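Local coordinates for minor capsid protein (Cafeteriavirus-dependent mavirus, PDB 6G42) that forms the pentameric penton capsomer of the virophage capsid, built on a single jelly-roll, and probably occupies the fivefold vertices of the particle, at residues C[62-68]-C[101-106]; C[72-76]-C[87-93]; C[155-160]-C[177-183]; C[163-167]-C[196-200]. All blocks are in the same frame, centred on the assembly; numbering follows the deposited sequence.

Overall arrangement
Following the chain from its N terminus, strand 49-62 of the jelly-roll runs out into residues 62-68, and contact 1 closes a long loop when 101-106 returns beside them ahead of helix 106-120. Contact 2, the hairpin of strands 74-79 and 84-90, is nested inside that loop. Contacts 3 and 4 come later and cross: 155-160 and 163-167 follow each other, as do their partners 177-183 and 196-200. Contact 3 extends the sheet of contact 2, since strands 74-79 and 154-158 are neighbours. Contact 4 ties helix 160-165 to the segment leading back into strand 201-207, and touches contact 1 through Pro200 and Leu198.

Contact 1: residues C[62-68]-C[101-106]; sequences RLPLFKP and GYMYDY
Arg62 lays its guanidinium flat on the ring of Tyr104, the two planes only 17° apart and CZ 4.1 Å from the centroid of the Tyr104 ring, a stacked cation-pi pair. The arginine chain is fully extended, with CG trans to the backbone N (chi1 -154°), which carries the charged group across the ring, while NE is also engaged by Asp247. Pro64 covers the other face of Tyr104 with CB, and its CG sits 3.8 Å from the centroid of the Tyr102 ring, so one pyrrolidine makes CH-pi contacts with two tyrosines. The backbones meet in a classic beta bulge: Leu65 and Phe66 both donate their N-H to Met103 O, and Met103 N returns a nearly straight bond of 2.9 Å to Phe66 O. Leu65 N approaches Met103 O in the carbonyl plane, whereas Phe66 N comes from above it. Leu65 CB rests over one face of Tyr106, whose OH gives a weak bond to Leu65 O. Met103 runs alongside Phe66, SD 3.9 Å from Phe66 CD2, a Met-aromatic contact. Lys67 stretches past Tyr102 toward an acidic cluster of Asp281, Asp283 and Glu285; Asp281 also bonds Tyr102 OH. The bulge joins the loop after strand 49-62 to the loop just ahead of helix 106-120, with Leu63 against strand 248-264, Pro64 against Ile201 of strand 201-207, and Phe66 and Met103 against Val109.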
# COMPACT_ATOMS: atom_id res chain seq x y z
N ARG C 62 3.11 14.02 -22.74
CA ARG C 62 1.79 14.63 -22.55
C ARG C 62 0.69 13.65 -22.95
O ARG C 62 0.82 12.95 -23.95
CB ARG C 62 1.66 15.92 -23.35
CG ARG C 62 0.67 16.89 -22.75
CD ARG C 62 0.27 17.98 -23.72
NE ARG C 62 -0.53 19.01 -23.06
CZ ARG C 62 -1.18 19.99 -23.69
NH1 ARG C 62 -1.14 20.11 -25.02
NH2 ARG C 62 -1.88 20.88 -22.98
N LEU C 63 -0.39 13.62 -22.17
CA LEU C 63 -1.53 12.75 -22.46
C LEU C 63 -2.84 13.53 -22.31
O LEU C 63 -2.96 14.40 -21.45
CB LEU C 63 -1.54 11.54 -21.52
CG LEU C 63 -0.41 10.51 -21.68
CD1 LEU C 63 -0.50 9.48 -20.56
CD2 LEU C 63 -0.45 9.82 -23.03
N PRO C 64 -3.84 13.22 -23.17
CA PRO C 64 -5.14 13.87 -23.03
C PRO C 64 -5.94 13.34 -21.86
O PRO C 64 -5.81 12.17 -21.48
CB PRO C 64 -5.83 13.56 -24.36
CG PRO C 64 -5.19 12.32 -24.85
CD PRO C 64 -3.76 12.39 -24.39
N LEU C 65 -6.76 14.22 -21.29
CA LEU C 65 -7.62 13.90 -20.15
C LEU C 65 -9.09 13.62 -20.52
O LEU C 65 -9.79 12.96 -19.75
CB LEU C 65 -7.56 15.05 -19.13
CG LEU C 65 -6.18 15.54 -18.68
CD1 LEU C 65 -6.33 16.42 -17.45
CD2 LEU C 65 -5.22 14.41 -18.39
N PHE C 66 -9.54 14.12 -21.67
CA PHE C 66 -10.95 14.01 -22.08
C PHE C 66 -11.06 14.00 -23.61
O PHE C 66 -10.20 14.56 -24.30
CB PHE C 66 -11.75 15.18 -21.48
CG PHE C 66 -13.25 15.03 -21.62
CD1 PHE C 66 -13.94 14.12 -20.83
CD2 PHE C 66 -13.96 15.80 -22.53
CE1 PHE C 66 -15.32 13.98 -20.95
CE2 PHE C 66 -15.35 15.67 -22.64
CZ PHE C 66 -16.03 14.76 -21.86
N LYS C 67 -12.11 13.36 -24.12
CA LYS C 67 -12.34 13.21 -25.56
C LYS C 67 -13.84 13.33 -25.85
O LYS C 67 -14.54 12.33 -25.86
CB LYS C 67 -11.83 11.85 -26.03
CG LYS C 67 -11.93 11.60 -27.53
CD LYS C 67 -11.56 10.16 -27.84
CE LYS C 67 -11.32 9.95 -29.32
NZ LYS C 67 -10.69 8.62 -29.56
N PRO C 68 -14.33 14.57 -26.10
CA PRO C 68 -15.78 14.86 -26.23
C PRO C 68 -16.59 14.04 -27.24
O PRO C 68 -17.80 13.91 -27.06
CB PRO C 68 -15.79 16.33 -26.67
CG PRO C 68 -14.57 16.90 -26.05
CD PRO C 68 -13.54 15.81 -26.17
N GLY C 101 -9.03 16.09 -31.42
CA GLY C 101 -10.33 15.84 -30.77
C GLY C 101 -10.31 15.71 -29.24
O GLY C 101 -11.27 15.20 -28.66
N TYR C 102 -9.23 16.19 -28.61
CA TYR C 102 -8.97 15.99 -27.18
C TYR C 102 -8.94 17.30 -26.39
O TYR C 102 -8.72 18.37 -26.96
CB TYR C 102 -7.62 15.31 -26.97
CG TYR C 102 -7.50 13.88 -27.49
CD1 TYR C 102 -8.21 12.84 -26.89
CD2 TYR C 102 -6.65 13.58 -28.54
CE1 TYR C 102 -8.09 11.54 -27.35
CE2 TYR C 102 -6.52 12.28 -29.01
CZ TYR C 102 -7.24 11.26 -28.42
OH TYR C 102 -7.09 9.98 -28.90
N MET C 103 -9.16 17.19 -25.08
CA MET C 103 -8.93 18.27 -24.12
C MET C 103 -7.93 17.78 -23.07
O MET C 103 -7.74 16.58 -22.91
CB MET C 103 -10.23 18.71 -23.45
CG MET C 103 -11.22 19.37 -24.41
SD MET C 103 -12.91 19.39 -23.78
CE MET C 103 -12.72 20.43 -22.33
N TYR C 104 -7.31 18.72 -22.36
CA TYR C 104 -6.14 18.42 -21.52
C TYR C 104 -6.23 18.94 -20.07
O TYR C 104 -5.23 18.94 -19.35
CB TYR C 104 -4.88 18.97 -22.21
CG TYR C 104 -4.55 18.23 -23.49
CD1 TYR C 104 -5.18 18.55 -24.70
CD2 TYR C 104 -3.62 17.18 -23.50
CE1 TYR C 104 -4.89 17.87 -25.87
CE2 TYR C 104 -3.33 16.49 -24.66
CZ TYR C 104 -3.95 16.83 -25.84
OH TYR C 104 -3.65 16.14 -27.00
N ASP C 105 -7.43 19.31 -19.62
CA ASP C 105 -7.62 19.91 -18.31
C ASP C 105 -9.08 19.73 -17.88
O ASP C 105 -10.00 20.14 -18.59
CB ASP C 105 -7.25 21.40 -18.36
CG ASP C 105 -7.11 22.04 -16.99
OD1 ASP C 105 -7.92 21.74 -16.08
OD2 ASP C 105 -6.19 22.86 -16.83
N TYR C 106 -9.30 19.14 -16.70
CA TYR C 106 -10.66 18.92 -16.18
C TYR C 106 -11.36 20.19 -15.73
O TYR C 106 -12.58 20.18 -15.55
CB TYR C 106 -10.67 17.86 -15.07
CG TYR C 106 -10.36 16.46 -15.58
CD1 TYR C 106 -11.18 15.85 -16.54
CD2 TYR C 106 -9.25 15.76 -15.14
CE1 TYR C 106 -10.90 14.59 -17.03
CE2 TYR C 106 -8.96 14.49 -15.62
CZ TYR C 106 -9.79 13.91 -16.56
OH TYR C 106 -9.49 12.66 -17.04

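Contact 2: residues C[72-76]-C[87-93]; sequences DYQVG and GVREVDF
Tyr73 meets Val91 and Phe93 just before the strand pairing begins. Its CB lies 3.8 Å from Val91 CG2, and with CG opposite the carbonyl carbon (chi1 -64°) the ring swings so that CD2 reaches the edge of the Phe93 ring, 3.9 Å from Phe93 CZ; the hydroxyl end is hydrogen-bonded to Asp165. Tyr73 O also accepts a weak bond from Val91 N. Gln74 follows in a non-hydrogen-bonded pair with Glu90, the two CG atoms 4.2 Å apart on one face of the sheet. Its OE1 is hydrogen-bonded to Tyr178 OH and passes Val88 CG1. Val75 then forms the hydrogen-bonded pair with Arg89, two bonds of 3.2 Å: Val75 N to Arg89 O and Arg89 N to Val75 O. Its side chain leaves by the opposite face, toward Thr116 and Leu117 of helix 106-120. Gly76 forms a non-hydrogen-bonded pair with Val88, their CA atoms 4.3 Å apart. The hairpin of strands 74-79 and 84-90 is therefore held mainly by backbone hydrogen bonds, with an apolar group of Tyr73, Val91 and Phe93 at its open end, while the polar ends of Tyr73 and Gln74 link it to neighbouring parts of the chain.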
# COMPACT_ATOMS: atom_id res chain seq x y z
N ASP C 72 -22.17 12.07 -25.04
CA ASP C 72 -23.34 12.85 -25.48
C ASP C 72 -24.04 13.45 -24.27
O ASP C 72 -25.08 12.96 -23.83
CB ASP C 72 -24.31 11.97 -26.27
CG ASP C 72 -23.70 11.41 -27.55
OD1 ASP C 72 -23.05 12.17 -28.30
OD2 ASP C 72 -23.89 10.20 -27.81
N TYR C 73 -23.47 14.52 -23.73
CA TYR C 73 -24.00 15.15 -22.52
C TYR C 73 -25.14 16.11 -22.84
O TYR C 73 -25.19 16.69 -23.92
CB TYR C 73 -22.89 15.90 -21.75
CG TYR C 73 -21.76 15.04 -21.19
CD1 TYR C 73 -21.91 13.67 -20.95
CD2 TYR C 73 -20.54 15.63 -20.85
CE1 TYR C 73 -20.87 12.91 -20.43
CE2 TYR C 73 -19.49 14.88 -20.33
CZ TYR C 73 -19.66 13.52 -20.12
OH TYR C 73 -18.63 12.77 -19.61
N GLN C 74 -26.06 16.25 -21.88
CA GLN C 74 -27.15 17.22 -21.92
C GLN C 74 -27.51 17.65 -20.50
O GLN C 74 -27.74 16.79 -19.64
CB GLN C 74 -28.42 16.64 -22.54
CG GLN C 74 -28.35 16.33 -24.03
CD GLN C 74 -29.69 15.88 -24.60
OE1 GLN C 74 -30.75 16.14 -24.03
NE2 GLN C 74 -29.64 15.19 -25.74
N VAL C 75 -27.55 18.96 -20.27
CA VAL C 75 -28.10 19.51 -19.01
C VAL C 75 -29.52 20.03 -19.25
O VAL C 75 -29.97 20.14 -20.38
CB VAL C 75 -27.21 20.60 -18.38
CG1 VAL C 75 -25.90 20.00 -17.89
CG2 VAL C 75 -26.96 21.77 -19.32
N GLY C 76 -30.21 20.32 -18.15
CA GLY C 76 -31.58 20.85 -18.21
C GLY C 76 -32.00 21.49 -16.91
O GLY C 76 -31.28 21.41 -15.91
N GLY C 87 -36.15 23.73 -20.04
CA GLY C 87 -35.21 23.69 -21.17
C GLY C 87 -34.18 22.58 -21.07
O GLY C 87 -33.89 22.10 -19.98
N VAL C 88 -33.66 22.18 -22.23
CA VAL C 88 -32.60 21.17 -22.36
C VAL C 88 -31.67 21.59 -23.50
O VAL C 88 -32.13 21.99 -24.57
CB VAL C 88 -33.19 19.76 -22.63
CG1 VAL C 88 -32.09 18.75 -22.94
CG2 VAL C 88 -34.00 19.27 -21.45
N ARG C 89 -30.36 21.47 -23.26
CA ARG C 89 -29.34 21.79 -24.27
C ARG C 89 -28.17 20.80 -24.22
O ARG C 89 -27.81 20.30 -23.15
CB ARG C 89 -28.81 23.21 -24.07
CG ARG C 89 -28.04 23.76 -25.27
CD ARG C 89 -27.60 25.20 -25.07
NE ARG C 89 -28.74 26.11 -24.91
CZ ARG C 89 -28.64 27.43 -24.72
NH1 ARG C 89 -27.46 28.03 -24.65
NH2 ARG C 89 -29.75 28.15 -24.59
N GLU C 90 -27.58 20.53 -25.39
CA GLU C 90 -26.37 19.69 -25.48
C GLU C 90 -25.16 20.50 -25.05
O GLU C 90 -25.06 21.68 -25.35
CB GLU C 90 -26.15 19.20 -26.91
CG GLU C 90 -27.29 18.39 -27.51
CD GLU C 90 -26.95 17.74 -28.85
OE1 GLU C 90 -25.80 17.90 -29.34
OE2 GLU C 90 -27.84 17.07 -29.41
N VAL C 91 -24.23 19.84 -24.36
CA VAL C 91 -22.96 20.47 -23.98
C VAL C 91 -22.05 20.48 -25.22
O VAL C 91 -21.79 19.44 -25.82
CB VAL C 91 -22.27 19.76 -22.79
CG1 VAL C 91 -20.96 20.44 -22.41
CG2 VAL C 91 -23.21 19.72 -21.59
N ASP C 92 -21.59 21.68 -25.59
CA ASP C 92 -20.75 21.87 -26.77
C ASP C 92 -19.30 22.05 -26.33
O ASP C 92 -18.97 23.00 -25.61
CB ASP C 92 -21.23 23.10 -27.56
CG ASP C 92 -20.67 23.16 -28.99
OD1 ASP C 92 -19.74 22.40 -29.33
OD2 ASP C 92 -21.17 23.99 -29.78
N PHE C 93 -18.44 21.13 -26.75
CA PHE C 93 -17.00 21.18 -26.44
C PHE C 93 -16.13 21.73 -27.59
O PHE C 93 -14.91 21.87 -27.43
CB PHE C 93 -16.51 19.78 -26.04
CG PHE C 93 -17.09 19.27 -24.74
CD1 PHE C 93 -16.53 19.64 -23.52
CD2 PHE C 93 -18.20 18.43 -24.74
CE1 PHE C 93 -17.06 19.18 -22.32
CE2 PHE C 93 -18.73 17.96 -23.54
CZ PHE C 93 -18.16 18.34 -22.33

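Contact 3: residues C[155-160]-C[177-183]; sequences FIMFND and EYSLVIL
Phe158 and Val181 form the tight part of this antiparallel strand pair: Val181 CG2 sits over one face of the Phe158 ring, 3.9 Å from its centroid. Phe158 and Ser179 form a hydrogen-bonded pair, Phe158 N to Ser179 O and Ser179 N to Phe158 O, each 2.9 Å; Ser179 OG is bonded to Arg25 of the third subunit. Met157 and Leu180 occupy the face opposite Phe158. Met157 bends at its thioether (chi3 62°), bringing CE against CB and CG of Tyr178, and Phe155 lies across Leu180 at about a right angle, with CD2 3.6 Å from Leu180 CD1. Phe155 at one end and Tyr178 and Glu177 at the other are partly exposed. At the latter end the contact turns polar: Glu177, kinked at chi2 (57°), reaches with OE2 to Asp160 N, a 3.1 Å bond that meets OE2 from above the carboxylate plane. The carboxylate lies close to the N-terminal end of helix 160-165, where Asn159 is the N-cap, and the helix dipole would probably favour its negative charge. Strand 154-158 lies between strands 74-79 and 179-181, the latter flanked by 171-173, while Ile144 of strand 141-145 covers Ile156 and Val181.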
# COMPACT_ATOMS: atom_id res chain seq x y z
N PHE C 155 -34.54 22.62 -10.15
CA PHE C 155 -33.51 21.58 -10.10
C PHE C 155 -32.60 21.68 -11.32
O PHE C 155 -32.95 22.31 -12.32
CB PHE C 155 -34.16 20.19 -10.13
CG PHE C 155 -34.66 19.71 -8.81
CD1 PHE C 155 -33.81 19.63 -7.71
CD2 PHE C 155 -35.98 19.28 -8.67
CE1 PHE C 155 -34.27 19.16 -6.49
CE2 PHE C 155 -36.45 18.80 -7.45
CZ PHE C 155 -35.59 18.74 -6.36
N ILE C 156 -31.44 21.03 -11.23
CA ILE C 156 -30.56 20.79 -12.38
C ILE C 156 -30.78 19.35 -12.83
O ILE C 156 -30.83 18.44 -12.00
CB ILE C 156 -29.07 21.00 -12.02
CG1 ILE C 156 -28.82 22.45 -11.60
CG2 ILE C 156 -28.17 20.65 -13.21
CD1 ILE C 156 -27.51 22.67 -10.86
N MET C 157 -30.89 19.16 -14.15
CA MET C 157 -31.10 17.84 -14.76
C MET C 157 -29.84 17.36 -15.46
O MET C 157 -29.19 18.15 -16.14
CB MET C 157 -32.21 17.91 -15.82
CG MET C 157 -33.60 18.23 -15.29
SD MET C 157 -34.69 18.75 -16.63
CE MET C 157 -34.74 17.30 -17.68
N PHE C 158 -29.51 16.08 -15.29
CA PHE C 158 -28.41 15.41 -16.00
C PHE C 158 -29.03 14.27 -16.80
O PHE C 158 -29.80 13.48 -16.26
CB PHE C 158 -27.43 14.79 -14.99
CG PHE C 158 -26.38 15.73 -14.42
CD1 PHE C 158 -26.60 17.11 -14.29
CD2 PHE C 158 -25.17 15.21 -13.97
CE1 PHE C 158 -25.62 17.93 -13.75
CE2 PHE C 158 -24.20 16.04 -13.43
CZ PHE C 158 -24.42 17.40 -13.32
N ASN C 159 -28.67 14.17 -18.08
CA ASN C 159 -29.07 13.01 -18.90
C ASN C 159 -28.21 11.78 -18.53
O ASN C 159 -27.33 11.89 -17.67
CB ASN C 159 -29.02 13.32 -20.41
CG ASN C 159 -27.61 13.41 -20.96
OD1 ASN C 159 -26.67 13.76 -20.25
ND2 ASN C 159 -27.46 13.13 -22.25
N ASP C 160 -28.46 10.64 -19.16
CA ASP C 160 -27.85 9.38 -18.73
C ASP C 160 -26.32 9.31 -18.90
O ASP C 160 -25.66 8.63 -18.11
CB ASP C 160 -28.51 8.18 -19.41
CG ASP C 160 -28.25 6.87 -18.67
OD1 ASP C 160 -28.36 6.85 -17.43
OD2 ASP C 160 -27.92 5.86 -19.34
N GLU C 177 -34.60 9.29 -19.62
CA GLU C 177 -33.32 9.93 -19.94
C GLU C 177 -32.75 10.80 -18.81
O GLU C 177 -31.58 10.64 -18.45
CB GLU C 177 -33.46 10.77 -21.22
CG GLU C 177 -32.14 11.25 -21.83
CD GLU C 177 -31.18 10.13 -22.16
OE1 GLU C 177 -31.63 9.08 -22.68
OE2 GLU C 177 -29.97 10.28 -21.90
N TYR C 178 -33.57 11.69 -18.26
CA TYR C 178 -33.09 12.75 -17.35
C TYR C 178 -33.29 12.43 -15.86
O TYR C 178 -34.25 11.76 -15.49
CB TYR C 178 -33.76 14.09 -17.70
CG TYR C 178 -33.62 14.45 -19.16
CD1 TYR C 178 -32.40 14.88 -19.69
CD2 TYR C 178 -34.71 14.35 -20.03
CE1 TYR C 178 -32.27 15.20 -21.03
CE2 TYR C 178 -34.59 14.67 -21.38
CZ TYR C 178 -33.37 15.09 -21.88
OH TYR C 178 -33.24 15.41 -23.21
N SER C 179 -32.36 12.92 -15.03
CA SER C 179 -32.38 12.71 -13.58
C SER C 179 -32.09 14.02 -12.85
O SER C 179 -31.29 14.82 -13.32
CB SER C 179 -31.33 11.67 -13.17
OG SER C 179 -31.57 10.41 -13.77
N LEU C 180 -32.74 14.22 -11.70
CA LEU C 180 -32.60 15.45 -10.91
C LEU C 180 -31.40 15.41 -9.97
O LEU C 180 -31.20 14.43 -9.26
CB LEU C 180 -33.86 15.69 -10.06
CG LEU C 180 -35.20 15.82 -10.78
CD1 LEU C 180 -36.34 15.82 -9.77
CD2 LEU C 180 -35.26 17.06 -11.66
N VAL C 181 -30.62 16.49 -9.95
CA VAL C 181 -29.50 16.63 -9.03
C VAL C 181 -30.02 17.20 -7.71
O VAL C 181 -30.40 18.37 -7.63
CB VAL C 181 -28.39 17.54 -9.61
CG1 VAL C 181 -27.22 17.68 -8.64
CG2 VAL C 181 -27.89 16.98 -10.93
N ILE C 182 -30.03 16.36 -6.68
CA ILE C 182 -30.47 16.75 -5.34
C ILE C 182 -29.39 17.61 -4.67
O ILE C 182 -28.26 17.16 -4.49
CB ILE C 182 -30.80 15.51 -4.48
CG1 ILE C 182 -32.06 14.81 -5.05
CG2 ILE C 182 -31.03 15.88 -3.02
CD1 ILE C 182 -32.26 13.39 -4.57
N LEU C 183 -29.77 18.84 -4.31
CA LEU C 183 -28.85 19.81 -3.69
C LEU C 183 -29.44 20.35 -2.38
O LEU C 183 -30.55 20.88 -2.38
CB LEU C 183 -28.61 20.98 -4.65
CG LEU C 183 -28.04 20.63 -6.03
CD1 LEU C 183 -28.10 21.84 -6.95
CD2 LEU C 183 -26.61 20.12 -5.90

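Contact 4: residues C[163-167]-C[196-200]; sequences RVDFN and EFLTP
Phe197 packs against the C-terminal end of helix 160-165, where the loop leading into strand 201-207 of this single jelly-roll penton protein returns to the helix. No hydrogen bond joins the two segments. Asn167 crosses the phenylalanine at about a right angle, its ND2 3.5 Å above the centre of the Phe197 ring with amide and ring planes 57° apart. The CG of Asn167 lies between its backbone N and carbonyl carbon (chi1 59°), folding the amide back over the helix end. Val164 also crosses the aromatic side chain steeply, CG1 lying 3.9 Å from Phe197 CE2. Asp165 comes to the edge of the same ring with OD1, the carboxylate turned 62° from the ring plane, while its CB meets Leu198 CD2 at 3.7 Å. Leu198 in turn crosses Phe166 roughly perpendicularly. The Asp165 carboxylate has two partners: OD2 bonds to Tyr73 OH, and OD1 makes a salt bridge with Lys60 of the third subunit, which also donates to Phe197 O, so the contact forms part of the interface with that subunit. Asn167 OD1 reaches Gln246 of the same neighbour. Its ND2 is fixed by a nearly straight bond to Val164 O, 2.8 Å long and in the plane of the Asn167 amide.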
# COMPACT_ATOMS: atom_id res chain seq x y z
N ARG C 163 -25.19 11.54 -15.95
CA ARG C 163 -25.49 10.70 -14.78
C ARG C 163 -24.36 9.71 -14.49
O ARG C 163 -23.85 9.66 -13.37
CB ARG C 163 -26.80 9.95 -15.03
CG ARG C 163 -27.16 8.85 -14.03
CD ARG C 163 -27.55 9.42 -12.68
NE ARG C 163 -28.19 8.41 -11.84
CZ ARG C 163 -27.58 7.65 -10.93
NH1 ARG C 163 -26.27 7.76 -10.69
NH2 ARG C 163 -28.30 6.77 -10.24
N VAL C 164 -23.97 8.94 -15.49
CA VAL C 164 -22.97 7.89 -15.32
C VAL C 164 -21.59 8.48 -15.00
O VAL C 164 -20.96 8.07 -14.02
CB VAL C 164 -22.91 6.93 -16.54
CG1 VAL C 164 -21.78 5.92 -16.41
CG2 VAL C 164 -24.22 6.17 -16.68
N ASP C 165 -21.14 9.43 -15.81
CA ASP C 165 -19.79 9.99 -15.65
C ASP C 165 -19.63 10.92 -14.44
O ASP C 165 -18.50 11.14 -14.00
CB ASP C 165 -19.34 10.69 -16.94
CG ASP C 165 -19.06 9.70 -18.07
OD1 ASP C 165 -19.18 8.47 -17.88
OD2 ASP C 165 -18.71 10.16 -19.17
N PHE C 166 -20.73 11.44 -13.90
CA PHE C 166 -20.71 12.20 -12.63
C PHE C 166 -21.64 11.54 -11.60
O PHE C 166 -22.43 12.21 -10.93
CB PHE C 166 -21.06 13.67 -12.88
CG PHE C 166 -20.18 14.33 -13.91
CD1 PHE C 166 -20.51 14.28 -15.26
CD2 PHE C 166 -19.03 15.00 -13.54
CE1 PHE C 166 -19.70 14.88 -16.22
CE2 PHE C 166 -18.22 15.61 -14.49
CZ PHE C 166 -18.56 15.55 -15.83
N ASN C 167 -21.49 10.22 -11.48
CA ASN C 167 -22.36 9.35 -10.66
C ASN C 167 -22.38 9.59 -9.15
O ASN C 167 -23.37 9.30 -8.50
CB ASN C 167 -22.02 7.88 -10.91
CG ASN C 167 -20.57 7.54 -10.58
OD1 ASN C 167 -20.23 7.33 -9.42
ND2 ASN C 167 -19.73 7.47 -11.60
N GLU C 196 -11.71 8.62 -13.48
CA GLU C 196 -11.64 7.32 -14.16
C GLU C 196 -12.73 7.11 -15.23
O GLU C 196 -12.50 6.39 -16.20
CB GLU C 196 -11.67 6.17 -13.14
CG GLU C 196 -12.96 6.05 -12.33
CD GLU C 196 -12.90 5.03 -11.21
OE1 GLU C 196 -12.34 3.93 -11.42
OE2 GLU C 196 -13.45 5.30 -10.12
N PHE C 197 -13.90 7.74 -15.04
CA PHE C 197 -15.02 7.72 -16.02
C PHE C 197 -14.88 8.72 -17.18
O PHE C 197 -15.68 8.68 -18.12
CB PHE C 197 -16.35 8.03 -15.31
CG PHE C 197 -16.92 6.87 -14.53
CD1 PHE C 197 -16.36 6.49 -13.32
CD2 PHE C 197 -18.03 6.18 -15.00
CE1 PHE C 197 -16.87 5.43 -12.60
CE2 PHE C 197 -18.56 5.11 -14.29
CZ PHE C 197 -17.98 4.74 -13.09
N LEU C 198 -13.91 9.63 -17.08
CA LEU C 198 -13.70 10.70 -18.05
C LEU C 198 -12.50 10.48 -18.98
O LEU C 198 -12.53 10.88 -20.14
CB LEU C 198 -13.54 12.03 -17.31
CG LEU C 198 -14.65 12.43 -16.32
CD1 LEU C 198 -14.37 13.79 -15.70
CD2 LEU C 198 -16.03 12.45 -16.98
N THR C 199 -11.43 9.87 -18.46
CA THR C 199 -10.23 9.61 -19.26
C THR C 199 -10.53 8.73 -20.48
O THR C 199 -11.12 7.65 -20.34
CB THR C 199 -9.07 9.00 -18.43
OG1 THR C 199 -7.95 8.76 -19.30
CG2 THR C 199 -9.45 7.68 -17.74
N PRO C 200 -10.12 9.18 -21.68
CA PRO C 200 -10.29 8.36 -22.87
C PRO C 200 -9.21 7.30 -23.03
O PRO C 200 -9.34 6.45 -23.91
CB PRO C 200 -10.17 9.39 -23.99
CG PRO C 200 -9.18 10.36 -23.47
CD PRO C 200 -9.42 10.45 -21.99